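Local coordinates for protein porin (Rhodobacter blasticus, PDB 3PRN) that forms homotrimeric channels in the outer membrane that let small hydrophilic solutes up to about 0.6 kDa diffuse through passively, at residues A49-Q54 and A65-Q70; V82-T87 and F115-K120; G248-Y253 and F275-V280. The protein carries 1 engineered substitution. All coordinates share one frame; numbering follows the deposited sequence.

Interaction 1. Residues A49-Q54 and A65-Q70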
loop_
_atom_site.group_PDB
_atom_site.type_symbol
_atom_site.label_atom_id
_atom_site.label_comp_id
_atom_site.label_asym_id
_atom_site.label_seq_id
_atom_site.Cartn_x
_atom_site.Cartn_y
_atom_site.Cartn_z
ATOM N N ALA A 49 -3.885 -15.810 2.605
ATOM C CA ALA A 49 -2.784 -14.903 2.902
ATOM C C ALA A 49 -3.442 -13.571 3.304
ATOM O O ALA A 49 -4.516 -13.247 2.769
ATOM C CB ALA A 49 -1.755 -14.734 1.816
ATOM N N LYS A 50 -2.883 -12.839 4.266
ATOM C CA LYS A 50 -3.452 -11.551 4.585
ATOM C C LYS A 50 -2.361 -10.498 4.825
ATOM O O LYS A 50 -1.257 -10.769 5.329
ATOM C CB LYS A 50 -4.379 -11.678 5.751
ATOM C CG LYS A 50 -3.973 -10.991 7.048
ATOM C CD LYS A 50 -5.193 -10.743 7.959
ATOM C CE LYS A 50 -4.960 -11.124 9.424
ATOM N NZ LYS A 50 -6.178 -11.041 10.249
ATOM N N LEU A 51 -2.744 -9.294 4.437
ATOM C CA LEU A 51 -1.897 -8.123 4.607
ATOM C C LEU A 51 -2.793 -7.043 5.274
ATOM O O LEU A 51 -3.998 -6.950 4.923
ATOM C CB LEU A 51 -1.373 -7.627 3.276
ATOM C CG LEU A 51 -0.321 -6.542 3.296
ATOM C CD1 LEU A 51 1.001 -7.061 3.848
ATOM C CD2 LEU A 51 -0.091 -5.981 1.903
ATOM N N ARG A 52 -2.243 -6.210 6.142
ATOM C CA ARG A 52 -2.990 -5.096 6.728
ATOM C C ARG A 52 -2.319 -3.744 6.410
ATOM O O ARG A 52 -1.068 -3.610 6.420
ATOM C CB ARG A 52 -3.051 -5.243 8.264
ATOM C CG ARG A 52 -3.759 -4.136 9.024
ATOM C CD ARG A 52 -4.086 -4.565 10.466
ATOM N NE ARG A 52 -5.127 -5.668 10.424
ATOM C CZ ARG A 52 -5.514 -6.296 11.533
ATOM N NH1 ARG A 52 -4.985 -5.965 12.748
ATOM N NH2 ARG A 52 -6.452 -7.226 11.503
ATOM N N MET A 53 -3.108 -2.717 6.141
ATOM C CA MET A 53 -2.662 -1.344 5.947
ATOM C C MET A 53 -3.462 -0.542 6.997
ATOM O O MET A 53 -4.678 -0.501 6.985
ATOM C CB MET A 53 -2.956 -0.768 4.552
ATOM C CG MET A 53 -2.065 -1.522 3.512
ATOM S SD MET A 53 -2.499 -0.868 1.830
ATOM C CE MET A 53 -1.487 0.609 1.904
ATOM N N GLN A 54 -2.754 -0.086 8.051
ATOM C CA GLN A 54 -3.411 0.651 9.104
ATOM C C GLN A 54 -2.719 1.990 9.343
ATOM O O GLN A 54 -1.492 1.998 9.427
ATOM C CB GLN A 54 -3.384 -0.130 10.409
ATOM C CG GLN A 54 -4.156 0.545 11.564
ATOM C CD GLN A 54 -4.150 -0.394 12.767
ATOM O OE1 GLN A 54 -4.694 -1.519 12.615
ATOM N NE2 GLN A 54 -3.575 0.008 13.887
ATOM N N ALA A 65 1.505 2.107 5.236
ATOM C CA ALA A 65 2.176 1.013 4.540
ATOM C C ALA A 65 1.546 -0.328 4.985
ATOM O O ALA A 65 0.668 -0.294 5.836
ATOM C CB ALA A 65 3.672 1.008 4.844
ATOM N N GLY A 66 1.971 -1.377 4.305
ATOM C CA GLY A 66 1.459 -2.703 4.681
ATOM C C GLY A 66 2.412 -3.237 5.796
ATOM O O GLY A 66 3.544 -2.753 5.974
ATOM N N ASN A 67 1.919 -4.240 6.501
ATOM C CA ASN A 67 2.679 -4.932 7.551
ATOM C C ASN A 67 3.358 -6.185 6.943
ATOM O O ASN A 67 3.456 -6.295 5.695
ATOM C CB ASN A 67 1.806 -5.269 8.750
ATOM C CG ASN A 67 0.691 -6.225 8.463
ATOM O OD1 ASN A 67 0.406 -6.502 7.287
ATOM N ND2 ASN A 67 0.005 -6.746 9.465
ATOM N N ALA A 68 3.801 -7.136 7.796
ATOM C CA ALA A 68 4.409 -8.372 7.238
ATOM C C ALA A 68 3.281 -9.398 7.098
ATOM O O ALA A 68 2.256 -9.352 7.828
ATOM C CB ALA A 68 5.460 -8.862 8.238
ATOM N N ALA A 69 3.388 -10.288 6.103
ATOM C CA ALA A 69 2.303 -11.175 5.726
ATOM C C ALA A 69 2.083 -12.319 6.713
ATOM O O ALA A 69 2.992 -12.725 7.446
ATOM C CB ALA A 69 2.663 -11.891 4.376
ATOM N N GLN A 70 0.858 -12.795 6.668
ATOM C CA GLN A 70 0.416 -13.970 7.417
ATOM C C GLN A 70 -0.134 -14.961 6.364
ATOM O O GLN A 70 -0.885 -14.516 5.464
ATOM C CB GLN A 70 -0.666 -13.597 8.426
ATOM C CG GLN A 70 -1.164 -14.812 9.211
ATOM C CD GLN A 70 -2.404 -14.522 10.051
ATOM O OE1 GLN A 70 -3.493 -14.983 9.715
ATOM N NE2 GLN A 70 -2.303 -13.782 11.139
HETATM O O HOH W 1 -0.488 -10.010 7.866
HETATM O O HOH W 2 1.217 1.975 8.223
HETATM O O HOH W 3 -0.289 -1.484 8.421
#
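Q70 and K50 face each other as an antiparallel hydrogen-bonded pair where the loop 65-69 runs into strand 70-75. K50 N donates to Q70 O at 2.9 Å, and Q70 N returns a longer bond of 3.2 Å to K50 O. Their side chains leave on the same face of the sheet and lie side by side, with K50 CE 4.1 Å from Q70 NE2. Both polar ends find partners in the segments of interaction 2: Q70 NE2 bonds to N84 O, and K50 makes a cation-pi contact with Y117.

Further along, N67 bonds to R52 with its side chain as well as its main chain. Its chi1 of 63° sets CG between the backbone N and the carbonyl carbon, and OD1 accepts R52 N at 2.9 Å. The bond is straight (168° at the hydrogen), although the donor sits 43° above the plane of the amide carbonyl. N67 N in turn donates to R52 O at 3.1 Å along a more bent path. One residue thus serves both backbone polar groups of R52, while its ND2 reaches N118 O and Y117 OH.

Water fills the places where the backbones part. One molecule donates to both K50 O and A68 O, each at 2.8 Å, and two more link Q54 to A65. N67 O bonds to T64 of a second subunit, which places the loop at the trimer contact. The chemistry implies that the backbone polar groups of K50 and R52, on the edge of strand 46-56, are met by a mixture of main chain, a side-chain amide and bound water.

Interaction 2. Residues V82-T87 and F115-K120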
loop_
_atom_site.group_PDB
_atom_site.type_symbol
_atom_site.label_atom_id
_atom_site.label_comp_id
_atom_site.label_asym_id
_atom_site.label_seq_id
_atom_site.Cartn_x
_atom_site.Cartn_y
_atom_site.Cartn_z
ATOM N N VAL A 82 1.372 -19.304 9.487
ATOM C CA VAL A 82 2.799 -19.046 9.502
ATOM C C VAL A 82 3.101 -17.577 9.213
ATOM O O VAL A 82 2.279 -16.919 8.476
ATOM C CB VAL A 82 3.518 -19.943 8.473
ATOM C CG1 VAL A 82 2.924 -19.861 7.078
ATOM C CG2 VAL A 82 5.001 -19.648 8.397
ATOM N N GLY A 83 4.205 -17.076 9.739
ATOM C CA GLY A 83 4.620 -15.704 9.484
ATOM C C GLY A 83 4.208 -14.763 10.581
ATOM O O GLY A 83 4.564 -14.953 11.746
ATOM N N ASN A 84 3.447 -13.709 10.252
ATOM C CA ASN A 84 2.977 -12.771 11.323
ATOM C C ASN A 84 1.686 -13.336 11.882
ATOM O O ASN A 84 0.578 -12.988 11.445
ATOM C CB ASN A 84 2.766 -11.398 10.636
ATOM C CG ASN A 84 2.343 -10.272 11.543
ATOM O OD1 ASN A 84 2.295 -10.389 12.790
ATOM N ND2 ASN A 84 2.012 -9.123 10.914
ATOM N N VAL A 85 1.717 -14.269 12.817
ATOM C CA VAL A 85 0.614 -14.987 13.364
ATOM C C VAL A 85 -0.087 -14.329 14.557
ATOM O O VAL A 85 0.517 -13.463 15.202
ATOM C CB VAL A 85 1.048 -16.428 13.793
ATOM C CG1 VAL A 85 1.733 -17.165 12.594
ATOM C CG2 VAL A 85 2.071 -16.454 14.952
ATOM N N ASP A 86 -1.319 -14.744 14.753
ATOM C CA ASP A 86 -2.064 -14.501 15.968
ATOM C C ASP A 86 -1.553 -15.496 17.021
ATOM O O ASP A 86 -1.419 -16.697 16.750
ATOM C CB ASP A 86 -3.591 -14.729 15.778
ATOM C CG ASP A 86 -4.149 -13.565 14.972
ATOM O OD1 ASP A 86 -4.159 -12.384 15.493
ATOM O OD2 ASP A 86 -4.566 -13.758 13.773
ATOM N N THR A 87 -1.267 -14.989 18.203
ATOM C CA THR A 87 -0.713 -15.817 19.290
ATOM C C THR A 87 -1.789 -16.256 20.288
ATOM O O THR A 87 -2.895 -15.716 20.394
ATOM C CB THR A 87 0.343 -15.033 20.068
ATOM O OG1 THR A 87 -0.235 -13.857 20.611
ATOM C CG2 THR A 87 1.530 -14.612 19.200
ATOM N N PHE A 115 4.027 -11.347 22.677
ATOM C CA PHE A 115 3.882 -11.123 21.232
ATOM C C PHE A 115 2.408 -11.222 20.822
ATOM O O PHE A 115 1.598 -11.953 21.397
ATOM C CB PHE A 115 4.684 -12.169 20.454
ATOM C CG PHE A 115 6.167 -11.976 20.563
ATOM C CD1 PHE A 115 6.694 -10.683 20.485
ATOM C CD2 PHE A 115 6.999 -13.063 20.725
ATOM C CE1 PHE A 115 8.056 -10.487 20.584
ATOM C CE2 PHE A 115 8.364 -12.855 20.819
ATOM C CZ PHE A 115 8.885 -11.597 20.736
ATOM N N ALA A 116 2.101 -10.480 19.748
ATOM C CA ALA A 116 0.716 -10.559 19.208
ATOM C C ALA A 116 0.826 -10.203 17.726
ATOM O O ALA A 116 1.856 -9.627 17.316
ATOM C CB ALA A 116 -0.177 -9.564 19.951
ATOM N N TYR A 117 -0.237 -10.402 16.957
ATOM C CA TYR A 117 -0.180 -9.984 15.550
ATOM C C TYR A 117 0.319 -8.539 15.393
ATOM O O TYR A 117 -0.207 -7.640 16.047
ATOM C CB TYR A 117 -1.617 -10.052 14.995
ATOM C CG TYR A 117 -1.744 -9.735 13.520
ATOM C CD1 TYR A 117 -1.288 -10.597 12.551
ATOM C CD2 TYR A 117 -2.322 -8.530 13.129
ATOM C CE1 TYR A 117 -1.422 -10.290 11.181
ATOM C CE2 TYR A 117 -2.477 -8.216 11.765
ATOM C CZ TYR A 117 -2.036 -9.095 10.813
ATOM O OH TYR A 117 -2.169 -8.776 9.469
ATOM N N ASN A 118 1.259 -8.301 14.484
ATOM C CA ASN A 118 1.804 -6.922 14.352
ATOM C C ASN A 118 1.032 -6.196 13.262
ATOM O O ASN A 118 1.131 -6.600 12.069
ATOM C CB ASN A 118 3.299 -6.987 13.986
ATOM C CG ASN A 118 4.068 -7.710 15.107
ATOM O OD1 ASN A 118 3.959 -7.312 16.259
ATOM N ND2 ASN A 118 4.838 -8.719 14.750
ATOM N N SER A 119 0.283 -5.177 13.628
ATOM C CA SER A 119 -0.546 -4.500 12.646
ATOM C C SER A 119 0.211 -3.618 11.674
ATOM O O SER A 119 -0.390 -3.324 10.616
ATOM C CB SER A 119 -1.640 -3.651 13.311
ATOM O OG SER A 119 -2.648 -4.473 13.847
ATOM N N LYS A 120 1.422 -3.206 11.983
ATOM C CA LYS A 120 2.167 -2.280 11.183
ATOM C C LYS A 120 3.631 -2.668 11.020
ATOM O O LYS A 120 4.049 -3.597 11.726
ATOM C CB LYS A 120 2.220 -0.923 11.950
ATOM C CG LYS A 120 0.808 -0.312 11.989
ATOM C CD LYS A 120 0.923 1.086 12.596
ATOM C CE LYS A 120 -0.442 1.733 12.637
ATOM N NZ LYS A 120 -0.434 3.026 13.356
HETATM O O HOH W 4 -2.544 -12.095 17.826
#
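N84 meets N118 and Y117 with its amide, which grips the backbone of N118 at both polar atoms. CG stands anti to the backbone N (chi1 -178°), directed at the loop opposite. N118 N donates to N84 OD1 at 2.9 Å, on a lone pair and nearly straight (178°). N84 ND2 donates to N118 O at 2.9 Å, the acceptor lying in the amide plane.

The N84 and Y117 side chains cross at about a right angle, yet amide and ring planes are only 9° apart. N84 ND2 lies over one ring face, 3.6 Å from Y117 CE1, while N84 O sits in the ring plane at the edge, 3.2 Å from Y117 CD1. D86 OD1 approaches obliquely, 3.5 Å from Y117 CB, and a water joins it to T87 N and Y117 N. T87 OG1 donates to F115 O at 2.8 Å.

An alanine at N84 would probably leave the N-H of N118 without its mate, N118 O with N67 but not this amide, and a gap over the tyrosine ring. The chemistry implies that one amide ties the start of the long loop, consistent with the porin eyelet loop, to its returning part at N118 and to A68 O.

Interaction 3. Residues G248-Y253 and F275-V280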
loop_
_atom_site.group_PDB
_atom_site.type_symbol
_atom_site.label_atom_id
_atom_site.label_comp_id
_atom_site.label_asym_id
_atom_site.label_seq_id
_atom_site.Cartn_x
_atom_site.Cartn_y
_atom_site.Cartn_z
ATOM N N GLY A 248 1.374 0.196 46.457
ATOM C CA GLY A 248 0.852 1.566 46.415
ATOM C C GLY A 248 -0.074 1.866 45.242
ATOM O O GLY A 248 -0.568 3.004 45.142
ATOM N N ALA A 249 -0.304 0.880 44.367
ATOM C CA ALA A 249 -1.198 1.166 43.221
ATOM C C ALA A 249 -2.610 1.491 43.647
ATOM O O ALA A 249 -3.160 0.961 44.587
ATOM C CB ALA A 249 -1.185 -0.068 42.308
ATOM N N ASP A 250 -3.313 2.350 42.915
ATOM C CA ASP A 250 -4.725 2.630 43.085
ATOM C C ASP A 250 -5.540 1.511 42.421
ATOM O O ASP A 250 -5.069 0.785 41.559
ATOM C CB ASP A 250 -5.097 3.915 42.321
ATOM C CG ASP A 250 -4.342 5.107 42.927
ATOM O OD1 ASP A 250 -4.371 5.224 44.176
ATOM O OD2 ASP A 250 -3.733 5.900 42.194
ATOM N N THR A 251 -6.807 1.412 42.785
ATOM C CA THR A 251 -7.724 0.518 42.078
ATOM C C THR A 251 -8.110 1.208 40.775
ATOM O O THR A 251 -8.430 2.419 40.781
ATOM C CB THR A 251 -9.003 0.303 42.937
ATOM O OG1 THR A 251 -8.561 -0.445 44.087
ATOM C CG2 THR A 251 -10.021 -0.588 42.231
ATOM N N ALA A 252 -8.016 0.463 39.672
ATOM C CA ALA A 252 -8.411 1.077 38.399
ATOM C C ALA A 252 -9.891 0.732 38.189
ATOM O O ALA A 252 -10.368 -0.321 38.628
ATOM C CB ALA A 252 -7.613 0.434 37.262
ATOM N N TYR A 253 -10.576 1.612 37.519
ATOM C CA TYR A 253 -11.969 1.408 37.212
ATOM C C TYR A 253 -12.364 2.174 35.949
ATOM O O TYR A 253 -11.744 3.085 35.451
ATOM C CB TYR A 253 -12.927 1.735 38.382
ATOM C CG TYR A 253 -12.794 3.161 38.818
ATOM C CD1 TYR A 253 -11.839 3.511 39.783
ATOM C CD2 TYR A 253 -13.591 4.143 38.265
ATOM C CE1 TYR A 253 -11.702 4.840 40.175
ATOM C CE2 TYR A 253 -13.462 5.484 38.651
ATOM C CZ TYR A 253 -12.512 5.813 39.602
ATOM O OH TYR A 253 -12.383 7.143 39.992
ATOM N N PHE A 275 -4.102 2.816 37.381
ATOM C CA PHE A 275 -3.418 2.360 38.590
ATOM C C PHE A 275 -2.538 3.463 39.225
ATOM O O PHE A 275 -2.214 3.360 40.416
ATOM C CB PHE A 275 -2.550 1.133 38.322
ATOM C CG PHE A 275 -3.342 -0.017 37.748
ATOM C CD1 PHE A 275 -4.235 -0.714 38.500
ATOM C CD2 PHE A 275 -3.126 -0.372 36.388
ATOM C CE1 PHE A 275 -4.926 -1.814 37.997
ATOM C CE2 PHE A 275 -3.848 -1.431 35.875
ATOM C CZ PHE A 275 -4.750 -2.165 36.657
ATOM N N ALA A 276 -2.212 4.500 38.471
ATOM C CA ALA A 276 -1.426 5.625 38.974
ATOM C C ALA A 276 -2.284 6.880 38.973
ATOM O O ALA A 276 -1.812 7.992 38.776
ATOM C CB ALA A 276 -0.184 5.844 38.106
ATOM N N ASN A 277 -3.584 6.695 39.173
ATOM C CA ASN A 277 -4.504 7.801 39.155
ATOM C C ASN A 277 -4.660 8.553 37.837
ATOM O O ASN A 277 -5.256 9.656 37.889
ATOM C CB ASN A 277 -3.998 8.854 40.204
ATOM C CG ASN A 277 -5.217 9.384 40.952
ATOM O OD1 ASN A 277 -6.223 8.666 41.052
ATOM N ND2 ASN A 277 -5.210 10.591 41.460
ATOM N N GLU A 278 -4.199 8.077 36.697
ATOM C CA GLU A 278 -4.427 8.774 35.433
ATOM C C GLU A 278 -5.936 8.785 35.131
ATOM O O GLU A 278 -6.642 7.795 35.369
ATOM C CB GLU A 278 -3.900 7.925 34.249
ATOM C CG GLU A 278 -2.484 7.412 34.439
ATOM C CD GLU A 278 -2.473 5.990 34.966
ATOM O OE1 GLU A 278 -3.113 5.716 36.048
ATOM O OE2 GLU A 278 -1.835 5.072 34.330
ATOM N N THR A 279 -6.428 9.881 34.601
ATOM C CA THR A 279 -7.840 9.966 34.183
ATOM C C THR A 279 -7.873 10.087 32.641
ATOM O O THR A 279 -7.177 10.891 32.048
ATOM C CB THR A 279 -8.528 11.171 34.809
ATOM O OG1 THR A 279 -8.392 11.119 36.220
ATOM C CG2 THR A 279 -10.024 11.216 34.485
ATOM N N VAL A 280 -8.655 9.189 32.035
ATOM C CA VAL A 280 -8.757 9.194 30.579
ATOM C C VAL A 280 -10.240 9.133 30.186
ATOM O O VAL A 280 -11.054 8.550 30.934
ATOM C CB VAL A 280 -7.981 8.068 29.888
ATOM C CG1 VAL A 280 -6.492 8.151 30.264
ATOM C CG2 VAL A 280 -8.476 6.677 30.231
#
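A backbone hydrogen bond from D250 to F275 is the one polar bond that crosses between 248-253 and 275-280. D250 N donates to F275 O at 2.9 Å with 160° at the hydrogen, the donor tilted somewhat from the carbonyl plane. It falls where the two segments come closest, the D250 and F275 CA atoms being 4.7 Å apart.

The apolar part is carried by F275. Its CG lies beside the backbone N and anti to the carbonyl carbon (chi1 -57°), and the ring beyond it meets A252. A252 CB stands over one face, 3.9 Å from the ring centroid and 24° off the normal. This is a CH-pi contact displaced toward the rim, with CE1 the nearest ring atom at 3.6 Å. The ring edge receives D250 O near its plane, 3.5 Å from CD1. At the root of the side chain, F275 CB and A249 CB pack at 4.4 Å. I244 and S242 of strand 235-244 also touch F275, as does Q111 of the long loop between strands 78-83 and 131-138.

The acidic groups behave differently. D250 OD2 comes within 3.1 Å of N277 N, but the angle is too poor for a hydrogen bond. E278 instead works within 275-280: OE1 accepts A276 N at 2.9 Å from above the carboxylate plane.

T279 and V280 then enter strand 279-288, and A252 and Y253 enter strand 252-262, the strand 265-273 lying between these two in the sheet. The arrangement is that of two neighbouring loops at one rim of a 16-stranded porin barrel, one entering strand 252-262 and the other leaving strand 265-273, which pair side by side.

How the interactions relate
From the N terminus the three contacts follow in series, none enclosing or crossing another. Interaction 1 closes the short loop leaving strand 46-56 and returning to strand 70-75. Interaction 2 closes a 27-residue excursion between 82-87 and 115-120, including helix 88-91, before the chain reaches strand 131-138. These two meet through the amide of N67, so the two loops are tied to each other next to the same part of the sheet. Interaction 3 brackets strand 265-273 and most of strand 252-262. Its centre lies about 35 Å from that of interaction 1, on the opposite side of the chain's centre, linked through the shared sheet.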